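Local coordinates for uncharacterized sugar kinase PH1459 (Pyrococcus horikoshii, PDB 3EWM), which binds ATP and probably uses it to phosphorylate a sugar, perhaps fructose, as a member of the PfkB carbohydrate kinase family, at residues A[117-122]-A[145-150]; A[126-131]-A[153-158]; A[185-190]-A[207-212]. All blocks are in the same frame, centred on the assembly; numbering follows the deposited sequence.

Interaction 1: residues A[117-122]-A[145-150]; sequences INWDIV and MKVIKK
Val-147 and Ile-117 meet tip to tip, with Val-147 CG2 3.6 Å from Ile-117 CG1. The same valine methyl also lies 3.7 Å from Trp-119 CH2, so one branch serves both the isoleucine and the six-membered ring of the indole, which it approaches obliquely. The other branch, CG1, stands anti to the backbone N (chi1 174°) and is directed at Val-122, whose CG1 it approaches to 4.2 Å. With its two methyls split in this way, Val-147 touches three residues of 117-122.

Lys-150 can be followed outward from its CB. Its first torsion places CG anti to the backbone N (chi1 -169°), and the chain then bends at each of the three remaining torsions instead of running straight. CD passes obliquely by the six-membered ring of Trp-119, 3.3 Å from CZ3. CE, the next atom, comes to 4.0 Å from Val-122 CG2. NZ finally forms a salt bridge with Glu-123 OE2, one residue beyond the segment, so the charged tip is paired while the methylenes before it act as apolar surface.

The indole has a further neighbour within its own segment: Ile-117 CG2 sits 3.4 Å above its plane, over the ring centre. The start of helix 119-124 is fixed by Asn-118 in the N-cap position, whose OD1 accepts from Ile-121 N at 3.0 Å and 164°, a nearly straight bond with the donor above the carbonyl plane.

Ile-117 and Val-122 both reach Ile-53 of strand 49-57, while helix 140-151 also touches helix 172-185 through Met-145 and Ile-148. Short helix 119-124 and crossover helix 140-151 thus pack side by side against the large sheet, as in the helical layers of the alpha/beta ribokinase-like fold.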
loop_
_atom_site.group_PDB
_atom_site.type_symbol
_atom_site.label_atom_id
_atom_site.label_comp_id
_atom_site.label_asym_id
_atom_site.label_seq_id
_atom_site.Cartn_x
_atom_site.Cartn_y
_atom_site.Cartn_z
ATOM N N ILE A 117 -3.575 -15.566 -17.810
ATOM C CA ILE A 117 -2.576 -15.407 -18.853
ATOM C C ILE A 117 -3.242 -15.354 -20.198
ATOM O O ILE A 117 -4.016 -16.255 -20.578
ATOM C CB ILE A 117 -1.512 -16.544 -18.817
ATOM C CG1 ILE A 117 -0.859 -16.625 -17.420
ATOM C CG2 ILE A 117 -0.481 -16.390 -19.981
ATOM C CD1 ILE A 117 -0.188 -15.306 -16.963
ATOM N N ASN A 118 -2.944 -14.280 -20.916
ATOM C CA ASN A 118 -3.329 -14.176 -22.292
ATOM C C ASN A 118 -2.308 -14.963 -23.103
ATOM O O ASN A 118 -1.207 -14.496 -23.401
ATOM C CB ASN A 118 -3.397 -12.710 -22.729
ATOM C CG ASN A 118 -4.039 -12.546 -24.090
ATOM O OD1 ASN A 118 -3.673 -13.224 -25.036
ATOM N ND2 ASN A 118 -4.996 -11.639 -24.190
ATOM N N TRP A 119 -2.690 -16.169 -23.465
ATOM C CA TRP A 119 -1.783 -17.075 -24.149
ATOM C C TRP A 119 -1.535 -16.654 -25.571
ATOM O O TRP A 119 -0.508 -16.976 -26.144
ATOM C CB TRP A 119 -2.345 -18.481 -24.098
ATOM C CG TRP A 119 -2.408 -18.959 -22.709
ATOM C CD1 TRP A 119 -3.525 -19.117 -21.945
ATOM C CD2 TRP A 119 -1.303 -19.322 -21.892
ATOM N NE1 TRP A 119 -3.186 -19.569 -20.701
ATOM C CE2 TRP A 119 -1.822 -19.702 -20.639
ATOM C CE3 TRP A 119 0.081 -19.365 -22.093
ATOM C CZ2 TRP A 119 -1.002 -20.125 -19.586
ATOM C CZ3 TRP A 119 0.890 -19.783 -21.053
ATOM C CH2 TRP A 119 0.346 -20.167 -19.817
ATOM N N ASP A 120 -2.470 -15.911 -26.139
ATOM C CA ASP A 120 -2.282 -15.378 -27.472
ATOM C C ASP A 120 -1.125 -14.398 -27.483
ATOM O O ASP A 120 -0.260 -14.460 -28.348
ATOM C CB ASP A 120 -3.544 -14.691 -27.954
ATOM C CG ASP A 120 -4.521 -15.651 -28.592
ATOM O OD1 ASP A 120 -4.227 -16.875 -28.718
ATOM O OD2 ASP A 120 -5.586 -15.155 -28.990
ATOM N N ILE A 121 -1.118 -13.495 -26.513
ATOM C CA ILE A 121 -0.014 -12.549 -26.372
ATOM C C ILE A 121 1.325 -13.271 -26.171
ATOM O O ILE A 121 2.305 -12.969 -26.872
ATOM C CB ILE A 121 -0.296 -11.512 -25.241
ATOM C CG1 ILE A 121 -1.404 -10.560 -25.689
ATOM C CG2 ILE A 121 0.985 -10.727 -24.883
ATOM C CD1 ILE A 121 -2.029 -9.725 -24.573
ATOM N N VAL A 122 1.372 -14.227 -25.247
ATOM C CA VAL A 122 2.628 -14.946 -25.007
ATOM C C VAL A 122 3.083 -15.736 -26.259
ATOM O O VAL A 122 4.274 -15.805 -26.547
ATOM C CB VAL A 122 2.631 -15.834 -23.714
ATOM C CG1 VAL A 122 1.624 -15.333 -22.669
ATOM C CG2 VAL A 122 2.422 -17.307 -24.017
HETATM N N MSE A 145 6.293 -19.237 -13.873
HETATM C CA MSE A 145 7.258 -20.286 -14.228
HETATM C C MSE A 145 6.665 -21.179 -15.311
HETATM O O MSE A 145 7.350 -21.565 -16.249
HETATM C CB MSE A 145 7.697 -21.102 -13.010
HETATM C CG MSE A 145 8.593 -20.329 -12.026
HETATM SE SE MSE A 145 10.119 -19.486 -12.936
HETATM C CE MSE A 145 11.043 -21.093 -13.460
ATOM N N LYS A 146 5.376 -21.477 -15.183
ATOM C CA LYS A 146 4.661 -22.219 -16.220
ATOM C C LYS A 146 4.610 -21.495 -17.559
ATOM O O LYS A 146 4.834 -22.102 -18.586
ATOM C CB LYS A 146 3.270 -22.611 -15.730
ATOM C CG LYS A 146 3.373 -23.707 -14.682
ATOM C CD LYS A 146 2.029 -24.246 -14.255
ATOM C CE LYS A 146 2.259 -25.473 -13.385
ATOM N NZ LYS A 146 2.900 -25.106 -12.088
ATOM N N VAL A 147 4.349 -20.197 -17.547
ATOM C CA VAL A 147 4.329 -19.429 -18.796
ATOM C C VAL A 147 5.668 -19.548 -19.529
ATOM O O VAL A 147 5.729 -19.889 -20.722
ATOM C CB VAL A 147 3.945 -17.953 -18.544
ATOM C CG1 VAL A 147 4.073 -17.131 -19.814
ATOM C CG2 VAL A 147 2.522 -17.852 -17.990
ATOM N N ILE A 148 6.739 -19.296 -18.787
ATOM C CA ILE A 148 8.095 -19.363 -19.312
ATOM C C ILE A 148 8.433 -20.765 -19.834
ATOM O O ILE A 148 8.921 -20.900 -20.941
ATOM C CB ILE A 148 9.116 -18.908 -18.236
ATOM C CG1 ILE A 148 8.762 -17.501 -17.714
ATOM C CG2 ILE A 148 10.556 -18.976 -18.768
ATOM C CD1 ILE A 148 8.545 -16.414 -18.803
ATOM N N LYS A 149 8.150 -21.797 -19.044
ATOM C CA LYS A 149 8.351 -23.172 -19.506
ATOM C C LYS A 149 7.552 -23.479 -20.773
ATOM O O LYS A 149 8.059 -24.131 -21.681
ATOM C CB LYS A 149 8.035 -24.169 -18.390
ATOM C CG LYS A 149 8.988 -24.027 -17.208
ATOM C CD LYS A 149 8.720 -25.010 -16.095
ATOM C CE LYS A 149 9.758 -24.816 -14.957
ATOM N NZ LYS A 149 9.376 -25.387 -13.654
ATOM N N LYS A 150 6.318 -22.991 -20.843
ATOM C CA LYS A 150 5.457 -23.222 -22.010
ATOM C C LYS A 150 6.058 -22.640 -23.290
ATOM O O LYS A 150 6.002 -23.275 -24.353
ATOM C CB LYS A 150 4.074 -22.596 -21.793
ATOM C CG LYS A 150 3.056 -23.010 -22.836
ATOM C CD LYS A 150 2.248 -21.829 -23.302
ATOM C CE LYS A 150 2.735 -21.247 -24.606
ATOM N NZ LYS A 150 2.236 -22.057 -25.760
#

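Interaction 2: residues A[126-131]-A[153-158]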
loop_
_atom_site.group_PDB
_atom_site.type_symbol
_atom_site.label_atom_id
_atom_site.label_comp_id
_atom_site.label_asym_id
_atom_site.label_seq_id
_atom_site.Cartn_x
_atom_site.Cartn_y
_atom_site.Cartn_z
ATOM N N LYS A 126 8.020 -12.577 -29.686
ATOM C CA LYS A 126 9.330 -13.096 -30.090
ATOM C C LYS A 126 10.290 -13.139 -28.906
ATOM O O LYS A 126 11.173 -13.998 -28.835
ATOM C CB LYS A 126 9.913 -12.238 -31.208
ATOM C CG LYS A 126 9.069 -12.218 -32.483
ATOM C CD LYS A 126 8.983 -13.584 -33.129
ATOM C CE LYS A 126 8.292 -13.470 -34.489
ATOM N NZ LYS A 126 8.086 -14.803 -35.110
ATOM N N ILE A 127 10.130 -12.168 -28.003
ATOM C CA ILE A 127 10.856 -12.148 -26.743
ATOM C C ILE A 127 9.849 -12.000 -25.609
ATOM O O ILE A 127 8.925 -11.186 -25.689
ATOM C CB ILE A 127 11.879 -11.011 -26.660
ATOM C CG1 ILE A 127 12.816 -11.034 -27.873
ATOM C CG2 ILE A 127 12.663 -11.066 -25.307
ATOM C CD1 ILE A 127 13.866 -9.953 -27.847
ATOM N N VAL A 128 10.030 -12.810 -24.575
ATOM C CA VAL A 128 9.255 -12.675 -23.336
ATOM C C VAL A 128 10.190 -12.317 -22.183
ATOM O O VAL A 128 11.183 -12.990 -21.918
ATOM C CB VAL A 128 8.432 -13.939 -23.010
ATOM C CG1 VAL A 128 7.730 -13.813 -21.656
ATOM C CG2 VAL A 128 7.412 -14.192 -24.101
ATOM N N ASN A 129 9.853 -11.236 -21.509
ATOM C CA ASN A 129 10.705 -10.687 -20.477
ATOM C C ASN A 129 10.064 -10.893 -19.100
ATOM O O ASN A 129 8.891 -10.588 -18.900
ATOM C CB ASN A 129 10.872 -9.192 -20.751
ATOM C CG ASN A 129 11.492 -8.468 -19.612
ATOM O OD1 ASN A 129 12.567 -8.841 -19.143
ATOM N ND2 ASN A 129 10.820 -7.432 -19.140
ATOM N N PHE A 130 10.840 -11.426 -18.164
ATOM C CA PHE A 130 10.398 -11.503 -16.772
ATOM C C PHE A 130 11.548 -11.219 -15.810
ATOM O O PHE A 130 12.724 -11.154 -16.209
ATOM C CB PHE A 130 9.649 -12.832 -16.493
ATOM C CG PHE A 130 10.539 -14.039 -16.347
ATOM C CD1 PHE A 130 10.561 -14.746 -15.143
ATOM C CD2 PHE A 130 11.321 -14.493 -17.402
ATOM C CE1 PHE A 130 11.363 -15.886 -15.005
ATOM C CE2 PHE A 130 12.133 -15.619 -17.267
ATOM C CZ PHE A 130 12.154 -16.309 -16.069
ATOM N N GLY A 131 11.204 -10.989 -14.554
ATOM C CA GLY A 131 12.168 -10.600 -13.535
ATOM C C GLY A 131 11.847 -11.417 -12.308
ATOM O O GLY A 131 10.829 -12.138 -12.288
ATOM N N GLY A 153 11.704 -22.318 -26.196
ATOM C CA GLY A 153 11.819 -22.864 -27.551
ATOM C C GLY A 153 11.088 -22.089 -28.642
ATOM O O GLY A 153 11.518 -22.116 -29.804
ATOM N N SER A 154 9.992 -21.414 -28.279
ATOM C CA SER A 154 9.148 -20.654 -29.232
ATOM C C SER A 154 9.384 -19.146 -29.258
ATOM O O SER A 154 9.142 -18.499 -30.282
ATOM C CB SER A 154 7.670 -20.899 -28.949
ATOM O OG SER A 154 7.372 -22.275 -29.071
ATOM N N SER A 155 9.784 -18.587 -28.115
ATOM C CA SER A 155 10.160 -17.175 -27.990
ATOM C C SER A 155 11.440 -17.153 -27.190
ATOM O O SER A 155 11.642 -18.022 -26.348
ATOM C CB SER A 155 9.130 -16.374 -27.189
ATOM O OG SER A 155 7.798 -16.630 -27.581
ATOM N N LEU A 156 12.282 -16.157 -27.434
ATOM C CA LEU A 156 13.413 -15.878 -26.564
ATOM C C LEU A 156 12.922 -15.419 -25.184
ATOM O O LEU A 156 11.955 -14.662 -25.067
ATOM C CB LEU A 156 14.316 -14.810 -27.182
ATOM C CG LEU A 156 14.966 -15.202 -28.499
ATOM C CD1 LEU A 156 15.777 -14.059 -29.073
ATOM C CD2 LEU A 156 15.836 -16.454 -28.299
ATOM N N ILE A 157 13.599 -15.899 -24.154
ATOM C CA ILE A 157 13.250 -15.595 -22.789
ATOM C C ILE A 157 14.329 -14.711 -22.196
ATOM O O ILE A 157 15.513 -15.012 -22.291
ATOM C CB ILE A 157 13.095 -16.900 -21.958
ATOM C CG1 ILE A 157 11.938 -17.738 -22.505
ATOM C CG2 ILE A 157 12.911 -16.588 -20.480
ATOM C CD1 ILE A 157 12.053 -19.190 -22.149
ATOM N N ALA A 158 13.912 -13.613 -21.590
ATOM C CA ALA A 158 14.846 -12.697 -20.944
ATOM C C ALA A 158 14.474 -12.541 -19.480
ATOM O O ALA A 158 13.292 -12.404 -19.134
ATOM C CB ALA A 158 14.847 -11.340 -21.664
#
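Strands 127-131 and 156-158 run parallel, their axes 4.6 Å apart at closest approach and 20° from each other, in a register that pairs Ile-127 with Leu-156, Val-128 with Ile-157 and Asn-129 with Ala-158. Four backbone hydrogen bonds alternate in direction: Lys-126 O accepts from Leu-156 N, Leu-156 O from Val-128 N, Val-128 O from Ala-158 N, and Ala-158 O from Phe-130 N. The second is the shortest, 2.7 Å between Val-128 N and Leu-156 O. CA-H...O contacts fill in the ladder, such as Ile-127 CA to Leu-156 O at 3.2 Å.

On one face, Ile-127 CG1 lies 4.1 Å from Leu-156 CB, and Asn-129 and Ala-158 both touch Leu-254 of helix 245-259. On the other, Val-128 and Ile-157 turn toward helix 140-151. Phe-130 carries its CG between the backbone N and the carbonyl carbon (chi1 77°), and its ring edge meets Ile-157, with CE2 3.4 Å from CG2. An alanine here would probably leave Ile-157 CG2 without this neighbour and open a gap beside Val-144, Ile-148 and Phe-159, which the ring also touches.

Two polar side-chain atoms have partners outside the segments, Asn-129 ND2 at Ser-6 OG and Ser-155 OG at Ala-125 O. Main-chain hydrogen bonds thus hold the two strands in register, while mostly apolar side chains join the sheet to helices 140-151 and 245-259.

Interaction 3: residues A[185-190]-A[207-212]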
loop_
_atom_site.group_PDB
_atom_site.type_symbol
_atom_site.label_atom_id
_atom_site.label_comp_id
_atom_site.label_asym_id
_atom_site.label_seq_id
_atom_site.Cartn_x
_atom_site.Cartn_y
_atom_site.Cartn_z
ATOM N N LEU A 185 16.189 -21.220 -17.773
ATOM C CA LEU A 185 15.179 -21.075 -18.814
ATOM C C LEU A 185 15.455 -19.885 -19.710
ATOM O O LEU A 185 14.941 -19.813 -20.823
ATOM C CB LEU A 185 13.783 -20.937 -18.207
ATOM C CG LEU A 185 13.149 -22.185 -17.566
ATOM C CD1 LEU A 185 12.140 -21.747 -16.554
ATOM C CD2 LEU A 185 12.521 -23.095 -18.626
ATOM N N ALA A 186 16.285 -18.957 -19.242
ATOM C CA ALA A 186 16.481 -17.708 -19.968
ATOM C C ALA A 186 17.558 -17.800 -21.042
ATOM O O ALA A 186 18.634 -18.354 -20.826
ATOM C CB ALA A 186 16.773 -16.559 -19.002
ATOM N N ASP A 187 17.239 -17.244 -22.201
ATOM C CA ASP A 187 18.213 -17.011 -23.257
ATOM C C ASP A 187 19.087 -15.821 -22.901
ATOM O O ASP A 187 20.282 -15.825 -23.160
ATOM C CB ASP A 187 17.482 -16.696 -24.547
ATOM C CG ASP A 187 16.647 -17.859 -25.021
ATOM O OD1 ASP A 187 17.238 -18.798 -25.592
ATOM O OD2 ASP A 187 15.417 -17.820 -24.827
ATOM N N ILE A 188 18.456 -14.808 -22.311
ATOM C CA ILE A 188 19.090 -13.535 -22.035
ATOM C C ILE A 188 18.948 -13.324 -20.554
ATOM O O ILE A 188 17.840 -13.373 -20.005
ATOM C CB ILE A 188 18.380 -12.389 -22.796
ATOM C CG1 ILE A 188 18.472 -12.619 -24.307
ATOM C CG2 ILE A 188 18.954 -11.029 -22.410
ATOM C CD1 ILE A 188 17.172 -12.300 -25.028
ATOM N N VAL A 189 20.071 -13.108 -19.888
ATOM C CA VAL A 189 20.046 -12.835 -18.464
ATOM C C VAL A 189 20.745 -11.510 -18.217
ATOM O O VAL A 189 21.834 -11.249 -18.758
ATOM C CB VAL A 189 20.709 -13.988 -17.644
ATOM C CG1 VAL A 189 20.920 -13.586 -16.172
ATOM C CG2 VAL A 189 19.864 -15.245 -17.737
ATOM N N LYS A 190 20.077 -10.671 -17.431
ATOM C CA LYS A 190 20.633 -9.435 -16.942
ATOM C C LYS A 190 20.810 -9.530 -15.428
ATOM O O LYS A 190 19.880 -9.890 -14.700
ATOM C CB LYS A 190 19.704 -8.266 -17.304
ATOM C CG LYS A 190 20.145 -6.944 -16.729
ATOM C CD LYS A 190 19.141 -5.842 -17.069
ATOM C CE LYS A 190 19.404 -4.596 -16.268
ATOM N NZ LYS A 190 18.959 -4.706 -14.861
ATOM N N LYS A 207 24.128 -16.872 -16.091
ATOM C CA LYS A 207 24.449 -16.856 -17.493
ATOM C C LYS A 207 23.168 -17.193 -18.216
ATOM O O LYS A 207 22.478 -18.154 -17.835
ATOM C CB LYS A 207 25.503 -17.945 -17.773
ATOM C CG LYS A 207 25.883 -18.155 -19.233
ATOM C CD LYS A 207 27.030 -19.181 -19.379
ATOM C CE LYS A 207 27.758 -19.002 -20.720
ATOM N NZ LYS A 207 28.264 -17.596 -20.933
ATOM N N GLY A 208 22.828 -16.396 -19.227
ATOM C CA GLY A 208 21.771 -16.787 -20.165
ATOM C C GLY A 208 22.353 -17.786 -21.152
ATOM O O GLY A 208 23.568 -17.874 -21.283
ATOM N N SER A 209 21.502 -18.540 -21.846
ATOM C CA SER A 209 21.995 -19.518 -22.820
ATOM C C SER A 209 22.557 -18.822 -24.073
ATOM O O SER A 209 23.504 -19.307 -24.716
ATOM C CB SER A 209 20.879 -20.506 -23.174
ATOM O OG SER A 209 19.853 -19.849 -23.873
HETATM N N MSE A 210 21.993 -17.661 -24.390
HETATM C CA MSE A 210 22.364 -16.918 -25.578
HETATM C C MSE A 210 23.217 -15.695 -25.250
HETATM O O MSE A 210 24.136 -15.351 -26.002
HETATM C CB MSE A 210 21.104 -16.494 -26.322
HETATM C CG MSE A 210 21.216 -15.203 -27.112
HETATM SE SE MSE A 210 19.598 -14.729 -28.107
HETATM C CE MSE A 210 19.688 -16.104 -29.497
ATOM N N LEU A 211 22.896 -15.029 -24.141
ATOM C CA LEU A 211 23.535 -13.759 -23.805
ATOM C C LEU A 211 23.377 -13.389 -22.346
ATOM O O LEU A 211 22.316 -13.556 -21.743
ATOM C CB LEU A 211 22.965 -12.631 -24.678
ATOM C CG LEU A 211 23.514 -11.229 -24.424
ATOM C CD1 LEU A 211 24.894 -11.114 -25.039
ATOM C CD2 LEU A 211 22.576 -10.167 -24.969
ATOM N N THR A 212 24.446 -12.858 -21.776
ATOM C CA THR A 212 24.394 -12.381 -20.411
ATOM C C THR A 212 24.824 -10.927 -20.410
ATOM O O THR A 212 25.848 -10.578 -21.007
ATOM C CB THR A 212 25.327 -13.209 -19.509
ATOM O OG1 THR A 212 25.035 -14.592 -19.697
ATOM C CG2 THR A 212 25.122 -12.859 -18.063
HETATM O O HOH W 1 17.717 -21.306 -24.018
#
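Gly-208 and Val-189 pack tightly, with Val-189 CG2 3.5 Å from Gly-208 CA. A side chain at Gly-208 would collide with Asp-187 O and Val-189 N, so the close approach depends on the glycine. Its N donates within the segment to Thr-212 OG1 at 2.9 Å, bracing the turn before the strand.

Ser-209 N bonds to Ala-186 O at 3.0 Å, in the carbonyl plane and on a lone pair. The serine OG lies between its own backbone N and carbonyl carbon (chi1 67°), where a water links it to Asp-187: the water is 2.6 Å from Ser-209 OG and donates to Asp-187 OD1.

Selenomethionine Met-210 and Leu-211 then grip a single acceptor, Asp-187 O. Met-210 N comes in the carbonyl plane on a lone pair, 2.8 Å away; Leu-211 N, at 2.9 Å, lies nearly along the C=O axis. Leu-211 returns a bond through its O, which accepts from Val-189 N at 2.9 Å, and parallel pairing continues with Thr-212, whose CA-H points to Val-189 O.

Strand 188-192 lies between strands 156-160 and 211-215, and Asp-187 OD2 accepts from Ile-157 N of the former. Ile-188 and Leu-211 share a face against Ile-257 of helix 245-259; Lys-190, an ATP-binding residue, touches Phe-249 of the same helix.

In the fold
From the N terminus, interaction 1 opens at 117-122, on short helix 119-124, and interaction 2 opens next at 126-131. The chain then runs through helix 140-151, where 145-150 closes interaction 1, before 153-158 closes interaction 2. The two loops therefore cross, one pairing helices and the other the strands that helix 140-151 connects. Ile-148 joins them by packing on Val-128, Phe-130 and Ile-157. Interaction 3 follows in series, its 185-190 and 207-212 segments bracketing helix 193-200. Strands 156-160 and 188-192 are sheet neighbours, so interactions 2 and 3 belong to the parallel part of one mixed sheet, while Leu-185 packs back on helix 140-151, tying interaction 3 to interaction 1.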